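Local atomic coordinates of protein (endonuclease) (PDB entry 1BYR), a protein that is an endonuclease of the PLD-like family, built as a mixed beta-sheet with helices packed against it. Residues A[21-26]-A[43-48]; A[35-40]-A[71-76]; A[48-53]-A[80-85]. All blocks are in the same frame, centred on the assembly; numbering follows the deposited sequence.

Interaction 1. Residues A[21-26]-A[43-48]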
loop_
_atom_site.group_PDB
_atom_site.type_symbol
_atom_site.label_atom_id
_atom_site.label_comp_id
_atom_site.label_asym_id
_atom_site.label_seq_id
_atom_site.Cartn_x
_atom_site.Cartn_y
_atom_site.Cartn_z
ATOM N N SER A 21 11.247 -9.372 8.123
ATOM C CA SER A 21 11.573 -9.003 9.502
ATOM C C SER A 21 10.322 -8.935 10.367
ATOM O O SER A 21 10.330 -9.331 11.535
ATOM C CB SER A 21 12.284 -7.645 9.542
ATOM O OG SER A 21 12.486 -7.192 10.870
ATOM N N ALA A 22 9.236 -8.434 9.802
ATOM C CA ALA A 22 7.996 -8.341 10.557
ATOM C C ALA A 22 7.443 -9.736 10.860
ATOM O O ALA A 22 7.012 -10.010 11.976
ATOM C CB ALA A 22 6.958 -7.511 9.778
ATOM N N ILE A 23 7.460 -10.622 9.873
ATOM C CA ILE A 23 6.945 -11.964 10.077
ATOM C C ILE A 23 7.839 -12.721 11.059
ATOM O O ILE A 23 7.361 -13.374 11.978
ATOM C CB ILE A 23 6.836 -12.720 8.734
ATOM C CG1 ILE A 23 5.792 -12.019 7.861
ATOM C CG2 ILE A 23 6.450 -14.199 8.972
ATOM C CD1 ILE A 23 5.915 -12.348 6.378
ATOM N N ASP A 24 9.146 -12.580 10.879
ATOM C CA ASP A 24 10.127 -13.227 11.741
ATOM C C ASP A 24 10.065 -12.752 13.191
ATOM O O ASP A 24 10.548 -13.430 14.097
ATOM C CB ASP A 24 11.532 -12.963 11.215
ATOM C CG ASP A 24 11.873 -13.800 10.004
ATOM O OD1 ASP A 24 11.132 -14.766 9.694
ATOM O OD2 ASP A 24 12.893 -13.482 9.361
ATOM N N SER A 25 9.487 -11.576 13.401
ATOM C CA SER A 25 9.389 -10.999 14.744
ATOM C C SER A 25 8.194 -11.474 15.559
ATOM O O SER A 25 8.171 -11.311 16.776
ATOM C CB SER A 25 9.326 -9.474 14.661
ATOM O OG SER A 25 7.973 -9.029 14.564
ATOM N N ALA A 26 7.200 -12.038 14.891
ATOM C CA ALA A 26 5.991 -12.486 15.575
ATOM C C ALA A 26 6.251 -13.547 16.641
ATOM O O ALA A 26 6.838 -14.605 16.371
ATOM C CB ALA A 26 4.980 -13.011 14.567
ATOM N N MET A 43 5.969 -17.268 2.075
ATOM C CA MET A 43 5.302 -18.484 2.555
ATOM C C MET A 43 6.186 -19.255 3.527
ATOM O O MET A 43 5.724 -19.695 4.579
ATOM C CB MET A 43 4.922 -19.383 1.377
ATOM C CG MET A 43 4.136 -18.651 0.270
ATOM S SD MET A 43 2.681 -17.724 0.877
ATOM C CE MET A 43 2.544 -16.446 -0.450
ATOM N N LYS A 44 7.461 -19.403 3.192
ATOM C CA LYS A 44 8.392 -20.119 4.055
ATOM C C LYS A 44 8.482 -19.452 5.401
ATOM O O LYS A 44 8.549 -20.128 6.438
ATOM C CB LYS A 44 9.775 -20.162 3.429
ATOM C CG LYS A 44 9.906 -21.204 2.335
ATOM C CD LYS A 44 11.283 -21.157 1.723
ATOM C CE LYS A 44 11.216 -21.504 0.263
ATOM N NZ LYS A 44 12.451 -22.237 -0.109
ATOM N N ALA A 45 8.493 -18.119 5.393
ATOM C CA ALA A 45 8.563 -17.349 6.630
ATOM C C ALA A 45 7.293 -17.496 7.479
ATOM O O ALA A 45 7.369 -17.604 8.703
ATOM C CB ALA A 45 8.826 -15.859 6.319
ATOM N N LEU A 46 6.127 -17.507 6.836
ATOM C CA LEU A 46 4.870 -17.652 7.556
ATOM C C LEU A 46 4.794 -19.024 8.230
ATOM O O LEU A 46 4.424 -19.133 9.402
ATOM C CB LEU A 46 3.675 -17.453 6.608
ATOM C CG LEU A 46 3.474 -16.016 6.109
ATOM C CD1 LEU A 46 2.618 -16.017 4.831
ATOM C CD2 LEU A 46 2.832 -15.182 7.208
ATOM N N VAL A 47 5.166 -20.074 7.503
ATOM C CA VAL A 47 5.140 -21.413 8.083
ATOM C C VAL A 47 6.204 -21.565 9.172
ATOM O O VAL A 47 6.015 -22.324 10.126
ATOM C CB VAL A 47 5.320 -22.501 6.996
ATOM C CG1 VAL A 47 4.450 -22.183 5.782
ATOM C CG2 VAL A 47 6.767 -22.599 6.603
ATOM N N ALA A 48 7.314 -20.846 9.059
ATOM C CA ALA A 48 8.330 -20.924 10.111
ATOM C C ALA A 48 7.743 -20.276 11.359
ATOM O O ALA A 48 8.047 -20.678 12.483
ATOM C CB ALA A 48 9.607 -20.206 9.706
HETATM O O HOH W 1 9.002 -16.266 10.721
#

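Interaction 2. Residues A[35-40]-A[71-76]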
loop_
_atom_site.group_PDB
_atom_site.type_symbol
_atom_site.label_atom_id
_atom_site.label_comp_id
_atom_site.label_asym_id
_atom_site.label_seq_id
_atom_site.Cartn_x
_atom_site.Cartn_y
_atom_site.Cartn_z
ATOM N N TYR A 35 -3.554 -9.646 -1.624
ATOM C CA TYR A 35 -4.209 -9.671 -2.925
ATOM C C TYR A 35 -3.398 -10.826 -3.529
ATOM O O TYR A 35 -3.503 -11.946 -3.051
ATOM C CB TYR A 35 -3.964 -8.353 -3.658
ATOM C CG TYR A 35 -4.411 -8.337 -5.103
ATOM C CD1 TYR A 35 -5.560 -9.004 -5.509
ATOM C CD2 TYR A 35 -3.685 -7.646 -6.060
ATOM C CE1 TYR A 35 -5.970 -8.985 -6.839
ATOM C CE2 TYR A 35 -4.084 -7.622 -7.393
ATOM C CZ TYR A 35 -5.230 -8.289 -7.778
ATOM O OH TYR A 35 -5.635 -8.249 -9.095
ATOM N N SER A 36 -2.570 -10.576 -4.533
ATOM C CA SER A 36 -1.743 -11.650 -5.083
ATOM C C SER A 36 -0.892 -12.266 -3.968
ATOM O O SER A 36 -0.089 -11.578 -3.344
ATOM C CB SER A 36 -0.845 -11.091 -6.166
ATOM O OG SER A 36 -1.607 -10.277 -7.006
ATOM N N PHE A 37 -1.056 -13.573 -3.750
ATOM C CA PHE A 37 -0.378 -14.313 -2.685
ATOM C C PHE A 37 0.485 -15.413 -3.323
ATOM O O PHE A 37 0.016 -16.536 -3.506
ATOM C CB PHE A 37 -1.494 -14.900 -1.805
ATOM C CG PHE A 37 -1.036 -15.543 -0.528
ATOM C CD1 PHE A 37 -0.541 -14.783 0.522
ATOM C CD2 PHE A 37 -1.166 -16.920 -0.353
ATOM C CE1 PHE A 37 -0.189 -15.379 1.739
ATOM C CE2 PHE A 37 -0.815 -17.525 0.855
ATOM C CZ PHE A 37 -0.324 -16.757 1.897
ATOM N N THR A 38 1.745 -15.103 -3.640
ATOM C CA THR A 38 2.611 -16.083 -4.319
ATOM C C THR A 38 4.096 -16.231 -3.932
ATOM O O THR A 38 4.693 -17.276 -4.206
ATOM C CB THR A 38 2.612 -15.848 -5.864
ATOM O OG1 THR A 38 3.248 -14.596 -6.148
ATOM C CG2 THR A 38 1.199 -15.807 -6.425
ATOM N N ALA A 39 4.698 -15.216 -3.322
ATOM C CA ALA A 39 6.126 -15.273 -2.983
ATOM C C ALA A 39 6.584 -16.432 -2.092
ATOM O O ALA A 39 6.272 -16.474 -0.899
ATOM C CB ALA A 39 6.563 -13.945 -2.366
ATOM N N PRO A 40 7.362 -17.379 -2.652
ATOM C CA PRO A 40 7.831 -18.521 -1.854
ATOM C C PRO A 40 8.523 -18.119 -0.547
ATOM O O PRO A 40 8.295 -18.736 0.485
ATOM C CB PRO A 40 8.763 -19.272 -2.810
ATOM C CG PRO A 40 8.258 -18.907 -4.171
ATOM C CD PRO A 40 7.837 -17.461 -4.045
ATOM N N ILE A 71 -1.855 -21.125 -6.309
ATOM C CA ILE A 71 -2.272 -22.429 -5.795
ATOM C C ILE A 71 -1.158 -23.144 -5.004
ATOM O O ILE A 71 -1.404 -23.713 -3.937
ATOM C CB ILE A 71 -2.790 -23.313 -6.950
ATOM C CG1 ILE A 71 -4.152 -22.763 -7.401
ATOM C CG2 ILE A 71 -2.899 -24.763 -6.499
ATOM C CD1 ILE A 71 -4.600 -23.271 -8.753
ATOM N N ALA A 72 0.069 -23.092 -5.516
ATOM C CA ALA A 72 1.211 -23.697 -4.837
ATOM C C ALA A 72 1.379 -23.095 -3.433
ATOM O O ALA A 72 1.574 -23.823 -2.464
ATOM C CB ALA A 72 2.483 -23.475 -5.660
ATOM N N ALA A 73 1.279 -21.776 -3.311
ATOM C CA ALA A 73 1.428 -21.132 -2.006
ATOM C C ALA A 73 0.269 -21.452 -1.077
ATOM O O ALA A 73 0.461 -21.727 0.108
ATOM C CB ALA A 73 1.553 -19.609 -2.179
ATOM N N MET A 74 -0.945 -21.395 -1.612
ATOM C CA MET A 74 -2.134 -21.697 -0.828
ATOM C C MET A 74 -2.063 -23.133 -0.324
ATOM O O MET A 74 -2.372 -23.388 0.839
ATOM C CB MET A 74 -3.406 -21.480 -1.671
ATOM C CG MET A 74 -3.653 -19.995 -2.080
ATOM S SD MET A 74 -4.673 -19.773 -3.581
ATOM C CE MET A 74 -6.302 -20.084 -2.945
ATOM N N ASN A 75 -1.635 -24.068 -1.177
ATOM C CA ASN A 75 -1.521 -25.476 -0.772
ATOM C C ASN A 75 -0.426 -25.623 0.289
ATOM O O ASN A 75 -0.605 -26.290 1.313
ATOM C CB ASN A 75 -1.192 -26.378 -1.974
ATOM C CG ASN A 75 -2.410 -26.689 -2.831
ATOM O OD1 ASN A 75 -2.285 -27.157 -3.968
ATOM N ND2 ASN A 75 -3.584 -26.435 -2.295
ATOM N N TYR A 76 0.715 -24.995 0.036
ATOM C CA TYR A 76 1.825 -25.022 0.978
ATOM C C TYR A 76 1.372 -24.497 2.346
ATOM O O TYR A 76 1.640 -25.106 3.378
ATOM C CB TYR A 76 2.970 -24.162 0.437
ATOM C CG TYR A 76 4.162 -24.089 1.344
ATOM C CD1 TYR A 76 4.889 -25.229 1.662
ATOM C CD2 TYR A 76 4.566 -22.881 1.890
ATOM C CE1 TYR A 76 5.986 -25.161 2.504
ATOM C CE2 TYR A 76 5.651 -22.807 2.723
ATOM C CZ TYR A 76 6.360 -23.944 3.030
ATOM O OH TYR A 76 7.443 -23.861 3.875
#

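Interaction 3. Residues A[48-53]-A[80-85]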
loop_
_atom_site.group_PDB
_atom_site.type_symbol
_atom_site.label_atom_id
_atom_site.label_comp_id
_atom_site.label_asym_id
_atom_site.label_seq_id
_atom_site.Cartn_x
_atom_site.Cartn_y
_atom_site.Cartn_z
ATOM N N ALA A 48 7.314 -20.846 9.059
ATOM C CA ALA A 48 8.330 -20.924 10.111
ATOM C C ALA A 48 7.743 -20.276 11.359
ATOM O O ALA A 48 8.047 -20.678 12.483
ATOM C CB ALA A 48 9.607 -20.206 9.706
ATOM N N ALA A 49 6.892 -19.272 11.167
ATOM C CA ALA A 49 6.250 -18.605 12.296
ATOM C C ALA A 49 5.313 -19.594 12.988
ATOM O O ALA A 49 5.322 -19.731 14.212
ATOM C CB ALA A 49 5.461 -17.388 11.817
ATOM N N LYS A 50 4.496 -20.280 12.203
ATOM C CA LYS A 50 3.575 -21.280 12.751
ATOM C C LYS A 50 4.349 -22.321 13.581
ATOM O O LYS A 50 3.976 -22.635 14.709
ATOM C CB LYS A 50 2.829 -21.976 11.606
ATOM C CG LYS A 50 1.895 -23.093 12.045
ATOM C CD LYS A 50 0.550 -22.540 12.479
ATOM C CE LYS A 50 -0.364 -23.654 12.963
ATOM N NZ LYS A 50 0.431 -24.852 13.357
ATOM N N LYS A 51 5.434 -22.837 13.018
ATOM C CA LYS A 51 6.272 -23.821 13.697
ATOM C C LYS A 51 6.795 -23.268 15.019
ATOM O O LYS A 51 7.019 -24.009 15.970
ATOM C CB LYS A 51 7.445 -24.227 12.796
ATOM C CG LYS A 51 7.034 -25.084 11.618
ATOM C CD LYS A 51 8.253 -25.528 10.817
ATOM C CE LYS A 51 7.860 -26.453 9.663
ATOM N NZ LYS A 51 8.823 -26.409 8.510
ATOM N N ARG A 52 6.978 -21.960 15.080
ATOM C CA ARG A 52 7.434 -21.305 16.302
ATOM C C ARG A 52 6.289 -21.262 17.321
ATOM O O ARG A 52 6.496 -20.896 18.466
ATOM C CB ARG A 52 7.863 -19.856 16.012
ATOM C CG ARG A 52 9.302 -19.676 15.595
ATOM C CD ARG A 52 9.809 -18.284 15.963
ATOM N NE ARG A 52 8.927 -17.202 15.527
ATOM C CZ ARG A 52 8.832 -16.775 14.270
ATOM N NH1 ARG A 52 9.563 -17.341 13.313
ATOM N NH2 ARG A 52 8.030 -15.761 13.970
ATOM N N GLY A 53 5.082 -21.619 16.892
ATOM C CA GLY A 53 3.942 -21.565 17.788
ATOM C C GLY A 53 3.051 -20.349 17.553
ATOM O O GLY A 53 2.012 -20.190 18.201
ATOM N N SER A 80 0.378 -26.717 6.207
ATOM C CA SER A 80 1.066 -26.412 7.461
ATOM C C SER A 80 0.124 -26.169 8.638
ATOM O O SER A 80 0.573 -25.890 9.740
ATOM C CB SER A 80 1.959 -25.187 7.293
ATOM O OG SER A 80 2.948 -25.433 6.320
ATOM N N GLY A 81 -1.179 -26.261 8.410
ATOM C CA GLY A 81 -2.112 -26.047 9.500
ATOM C C GLY A 81 -2.435 -24.578 9.735
ATOM O O GLY A 81 -3.032 -24.232 10.748
ATOM N N ILE A 82 -2.041 -23.707 8.809
ATOM C CA ILE A 82 -2.334 -22.283 8.951
ATOM C C ILE A 82 -3.714 -22.009 8.376
ATOM O O ILE A 82 -3.950 -22.217 7.184
ATOM C CB ILE A 82 -1.329 -21.384 8.167
ATOM C CG1 ILE A 82 -0.028 -21.230 8.951
ATOM C CG2 ILE A 82 -1.938 -19.992 7.933
ATOM C CD1 ILE A 82 1.150 -20.784 8.077
ATOM N N PRO A 83 -4.644 -21.536 9.217
ATOM C CA PRO A 83 -5.998 -21.240 8.730
ATOM C C PRO A 83 -5.985 -20.193 7.600
ATOM O O PRO A 83 -5.504 -19.068 7.766
ATOM C CB PRO A 83 -6.734 -20.747 9.980
ATOM C CG PRO A 83 -5.907 -21.308 11.143
ATOM C CD PRO A 83 -4.503 -21.268 10.659
ATOM N N LEU A 84 -6.512 -20.567 6.438
ATOM C CA LEU A 84 -6.521 -19.670 5.297
ATOM C C LEU A 84 -7.875 -19.585 4.597
ATOM O O LEU A 84 -8.579 -20.586 4.441
ATOM C CB LEU A 84 -5.440 -20.123 4.313
ATOM C CG LEU A 84 -5.422 -19.551 2.899
ATOM C CD1 LEU A 84 -4.763 -18.164 2.918
ATOM C CD2 LEU A 84 -4.657 -20.508 1.982
ATOM N N ARG A 85 -8.246 -18.371 4.184
ATOM C CA ARG A 85 -9.505 -18.141 3.487
ATOM C C ARG A 85 -9.370 -17.249 2.257
ATOM O O ARG A 85 -8.526 -16.353 2.200
ATOM C CB ARG A 85 -10.540 -17.489 4.423
ATOM C CG ARG A 85 -11.018 -18.352 5.571
ATOM C CD ARG A 85 -12.233 -17.740 6.277
ATOM N NE ARG A 85 -12.850 -18.706 7.177
ATOM C CZ ARG A 85 -13.727 -18.396 8.124
ATOM N NH1 ARG A 85 -14.107 -17.133 8.312
ATOM N NH2 ARG A 85 -14.230 -19.357 8.892
HETATM O O HOH W 2 2.121 -26.757 11.735
#

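Interaction 1. Residues A[21-26]-A[43-48]
Ile23 leans across to Ala45 and Leu46 with its methyl branch, CG2. That carbon sits 3.5 Å from Ala45 O and 3.9 Å from Ala45 CB, so it is held against both the backbone and the single methyl of this alanine. CG2 of Ile23 also meets CD2 of Leu46 at 4.1 Å, although the Leu46 side chain sets off away from helix 14-25. In Ile23 the first torsion (chi1 -65°) stands CG1 beside the backbone N and anti to the carbonyl carbon; CG2 is thereby anti to N, where it meets Ala45. Beside this apolar patch lies a polar edge. One water donates to Asp24 OD1 (2.8 Å) and to Ala45 O (2.9 Å), tying the carboxylate to the neighbouring helix without a direct hydrogen bond. The local axes run nearly parallel, 15° apart and 9.0 Å at closest approach, consistent with an alanine at the interface. The sheet covers Ile23 and Ala22: Ile23 packs on Ile98 of strand 97-100 and Ala22 on Val126 of strand 122-128, while Met43 faces helix 68-79 on the other flank of helix 40-51.

Interaction 2. Residues A[35-40]-A[71-76]
Phe37 and Ala73 form the centre of an apolar contact between a loop and a helix. The methyl of Ala73 faces the loop, its CB 4.2 Å from CD2 of the Phe37 ring, approaching obliquely to the ring plane. Met74 adds its CG at the ring edge, near the plane, 4.3 Å from the same CD2. Phe37 has its ring carbon CG trans to the backbone N (chi1 -172°), which swings the ring toward the helix. Phe37 O lies 3.7 Å from Ala73 CB, and Thr38 CA lies 4.3 Å from that methyl, so the Ala73 methyl packs against the backbone of Phe37 and Thr38. No hydrogen bond joins the two segments, and Phe37 O is buried here with no partner in the model. Bonds to other parts of the chain hold the loop: Phe37 N to Asn65 OD1, and backbone bonds of Thr38 and Ala39 with Phe112. Ala39 is at the N-cap position of helix 40-51, in the loop that follows strand 29-34. The Phe37 side chain also touches Met43 of helix 40-51, Ile77 of helix 68-79, and Ile58 and Ile60 of strand 55-61.

Interaction 3. Residues A[48-53]-A[80-85]
Ser80 O accepts a hydrogen bond of 2.7 Å from a water that in turn accepts one of 3.0 Å from Lys50 NZ. The water does the joining, since NZ of Lys50 itself stays 3.8 Å from Ser80 O. Lys50 carries nearly all of its segment's share of the contact. Its chain starts out extended, with CG pointing away from the backbone N (chi1 177°), then bends at chi2 (83°) and again at chi4 (21°), and so folds along the turn rather than standing out from the helix. CD packs 3.8 Å from Ile82 CG1, and CE lies 3.5 Å from Gly81 O. Lys50 and Ile82 run past each other in opposite directions, the end of the isoleucine lying near Lys50 CB while the lysine continues toward Gly81. Gly81, with positive phi, closes a Schellman motif at the end of helix 68-79, and Gly53 does the same for helix 40-51, so the contact joins two helix ends. Ile82 also packs on Ile58 of strand 55-61 and Ile77 of helix 68-79. Each helix then turns back to its next strand, 55-61 and 84-87, neighbours running parallel in the sheet: these are the helix-to-strand turns of successive beta-alpha-beta crossovers.

In the fold
Helix 40-51 connects all three contacts. Interactions 1 and 3 use successive parts of it, share Ala48 and have centres about 10 Å apart; Arg52 NH2 reaches back to Ala26 O at 2.9 Å, a probable hydrogen bond that ties the ends of helices 14-25 and 40-51. Val47 CG1, 3.6 Å from Ser80 OG, also links these two contacts. On its other flank the helix meets interaction 2, whose centre is about 14 Å from that of interaction 1: Met43 SD lies 3.3 Å from Phe37 CZ, and Met43 CB 3.6 Å from Tyr76 CD2. Interactions 2 and 3 follow helix 68-79 into strand 84-87. Together they describe three helices side by side over the sheet.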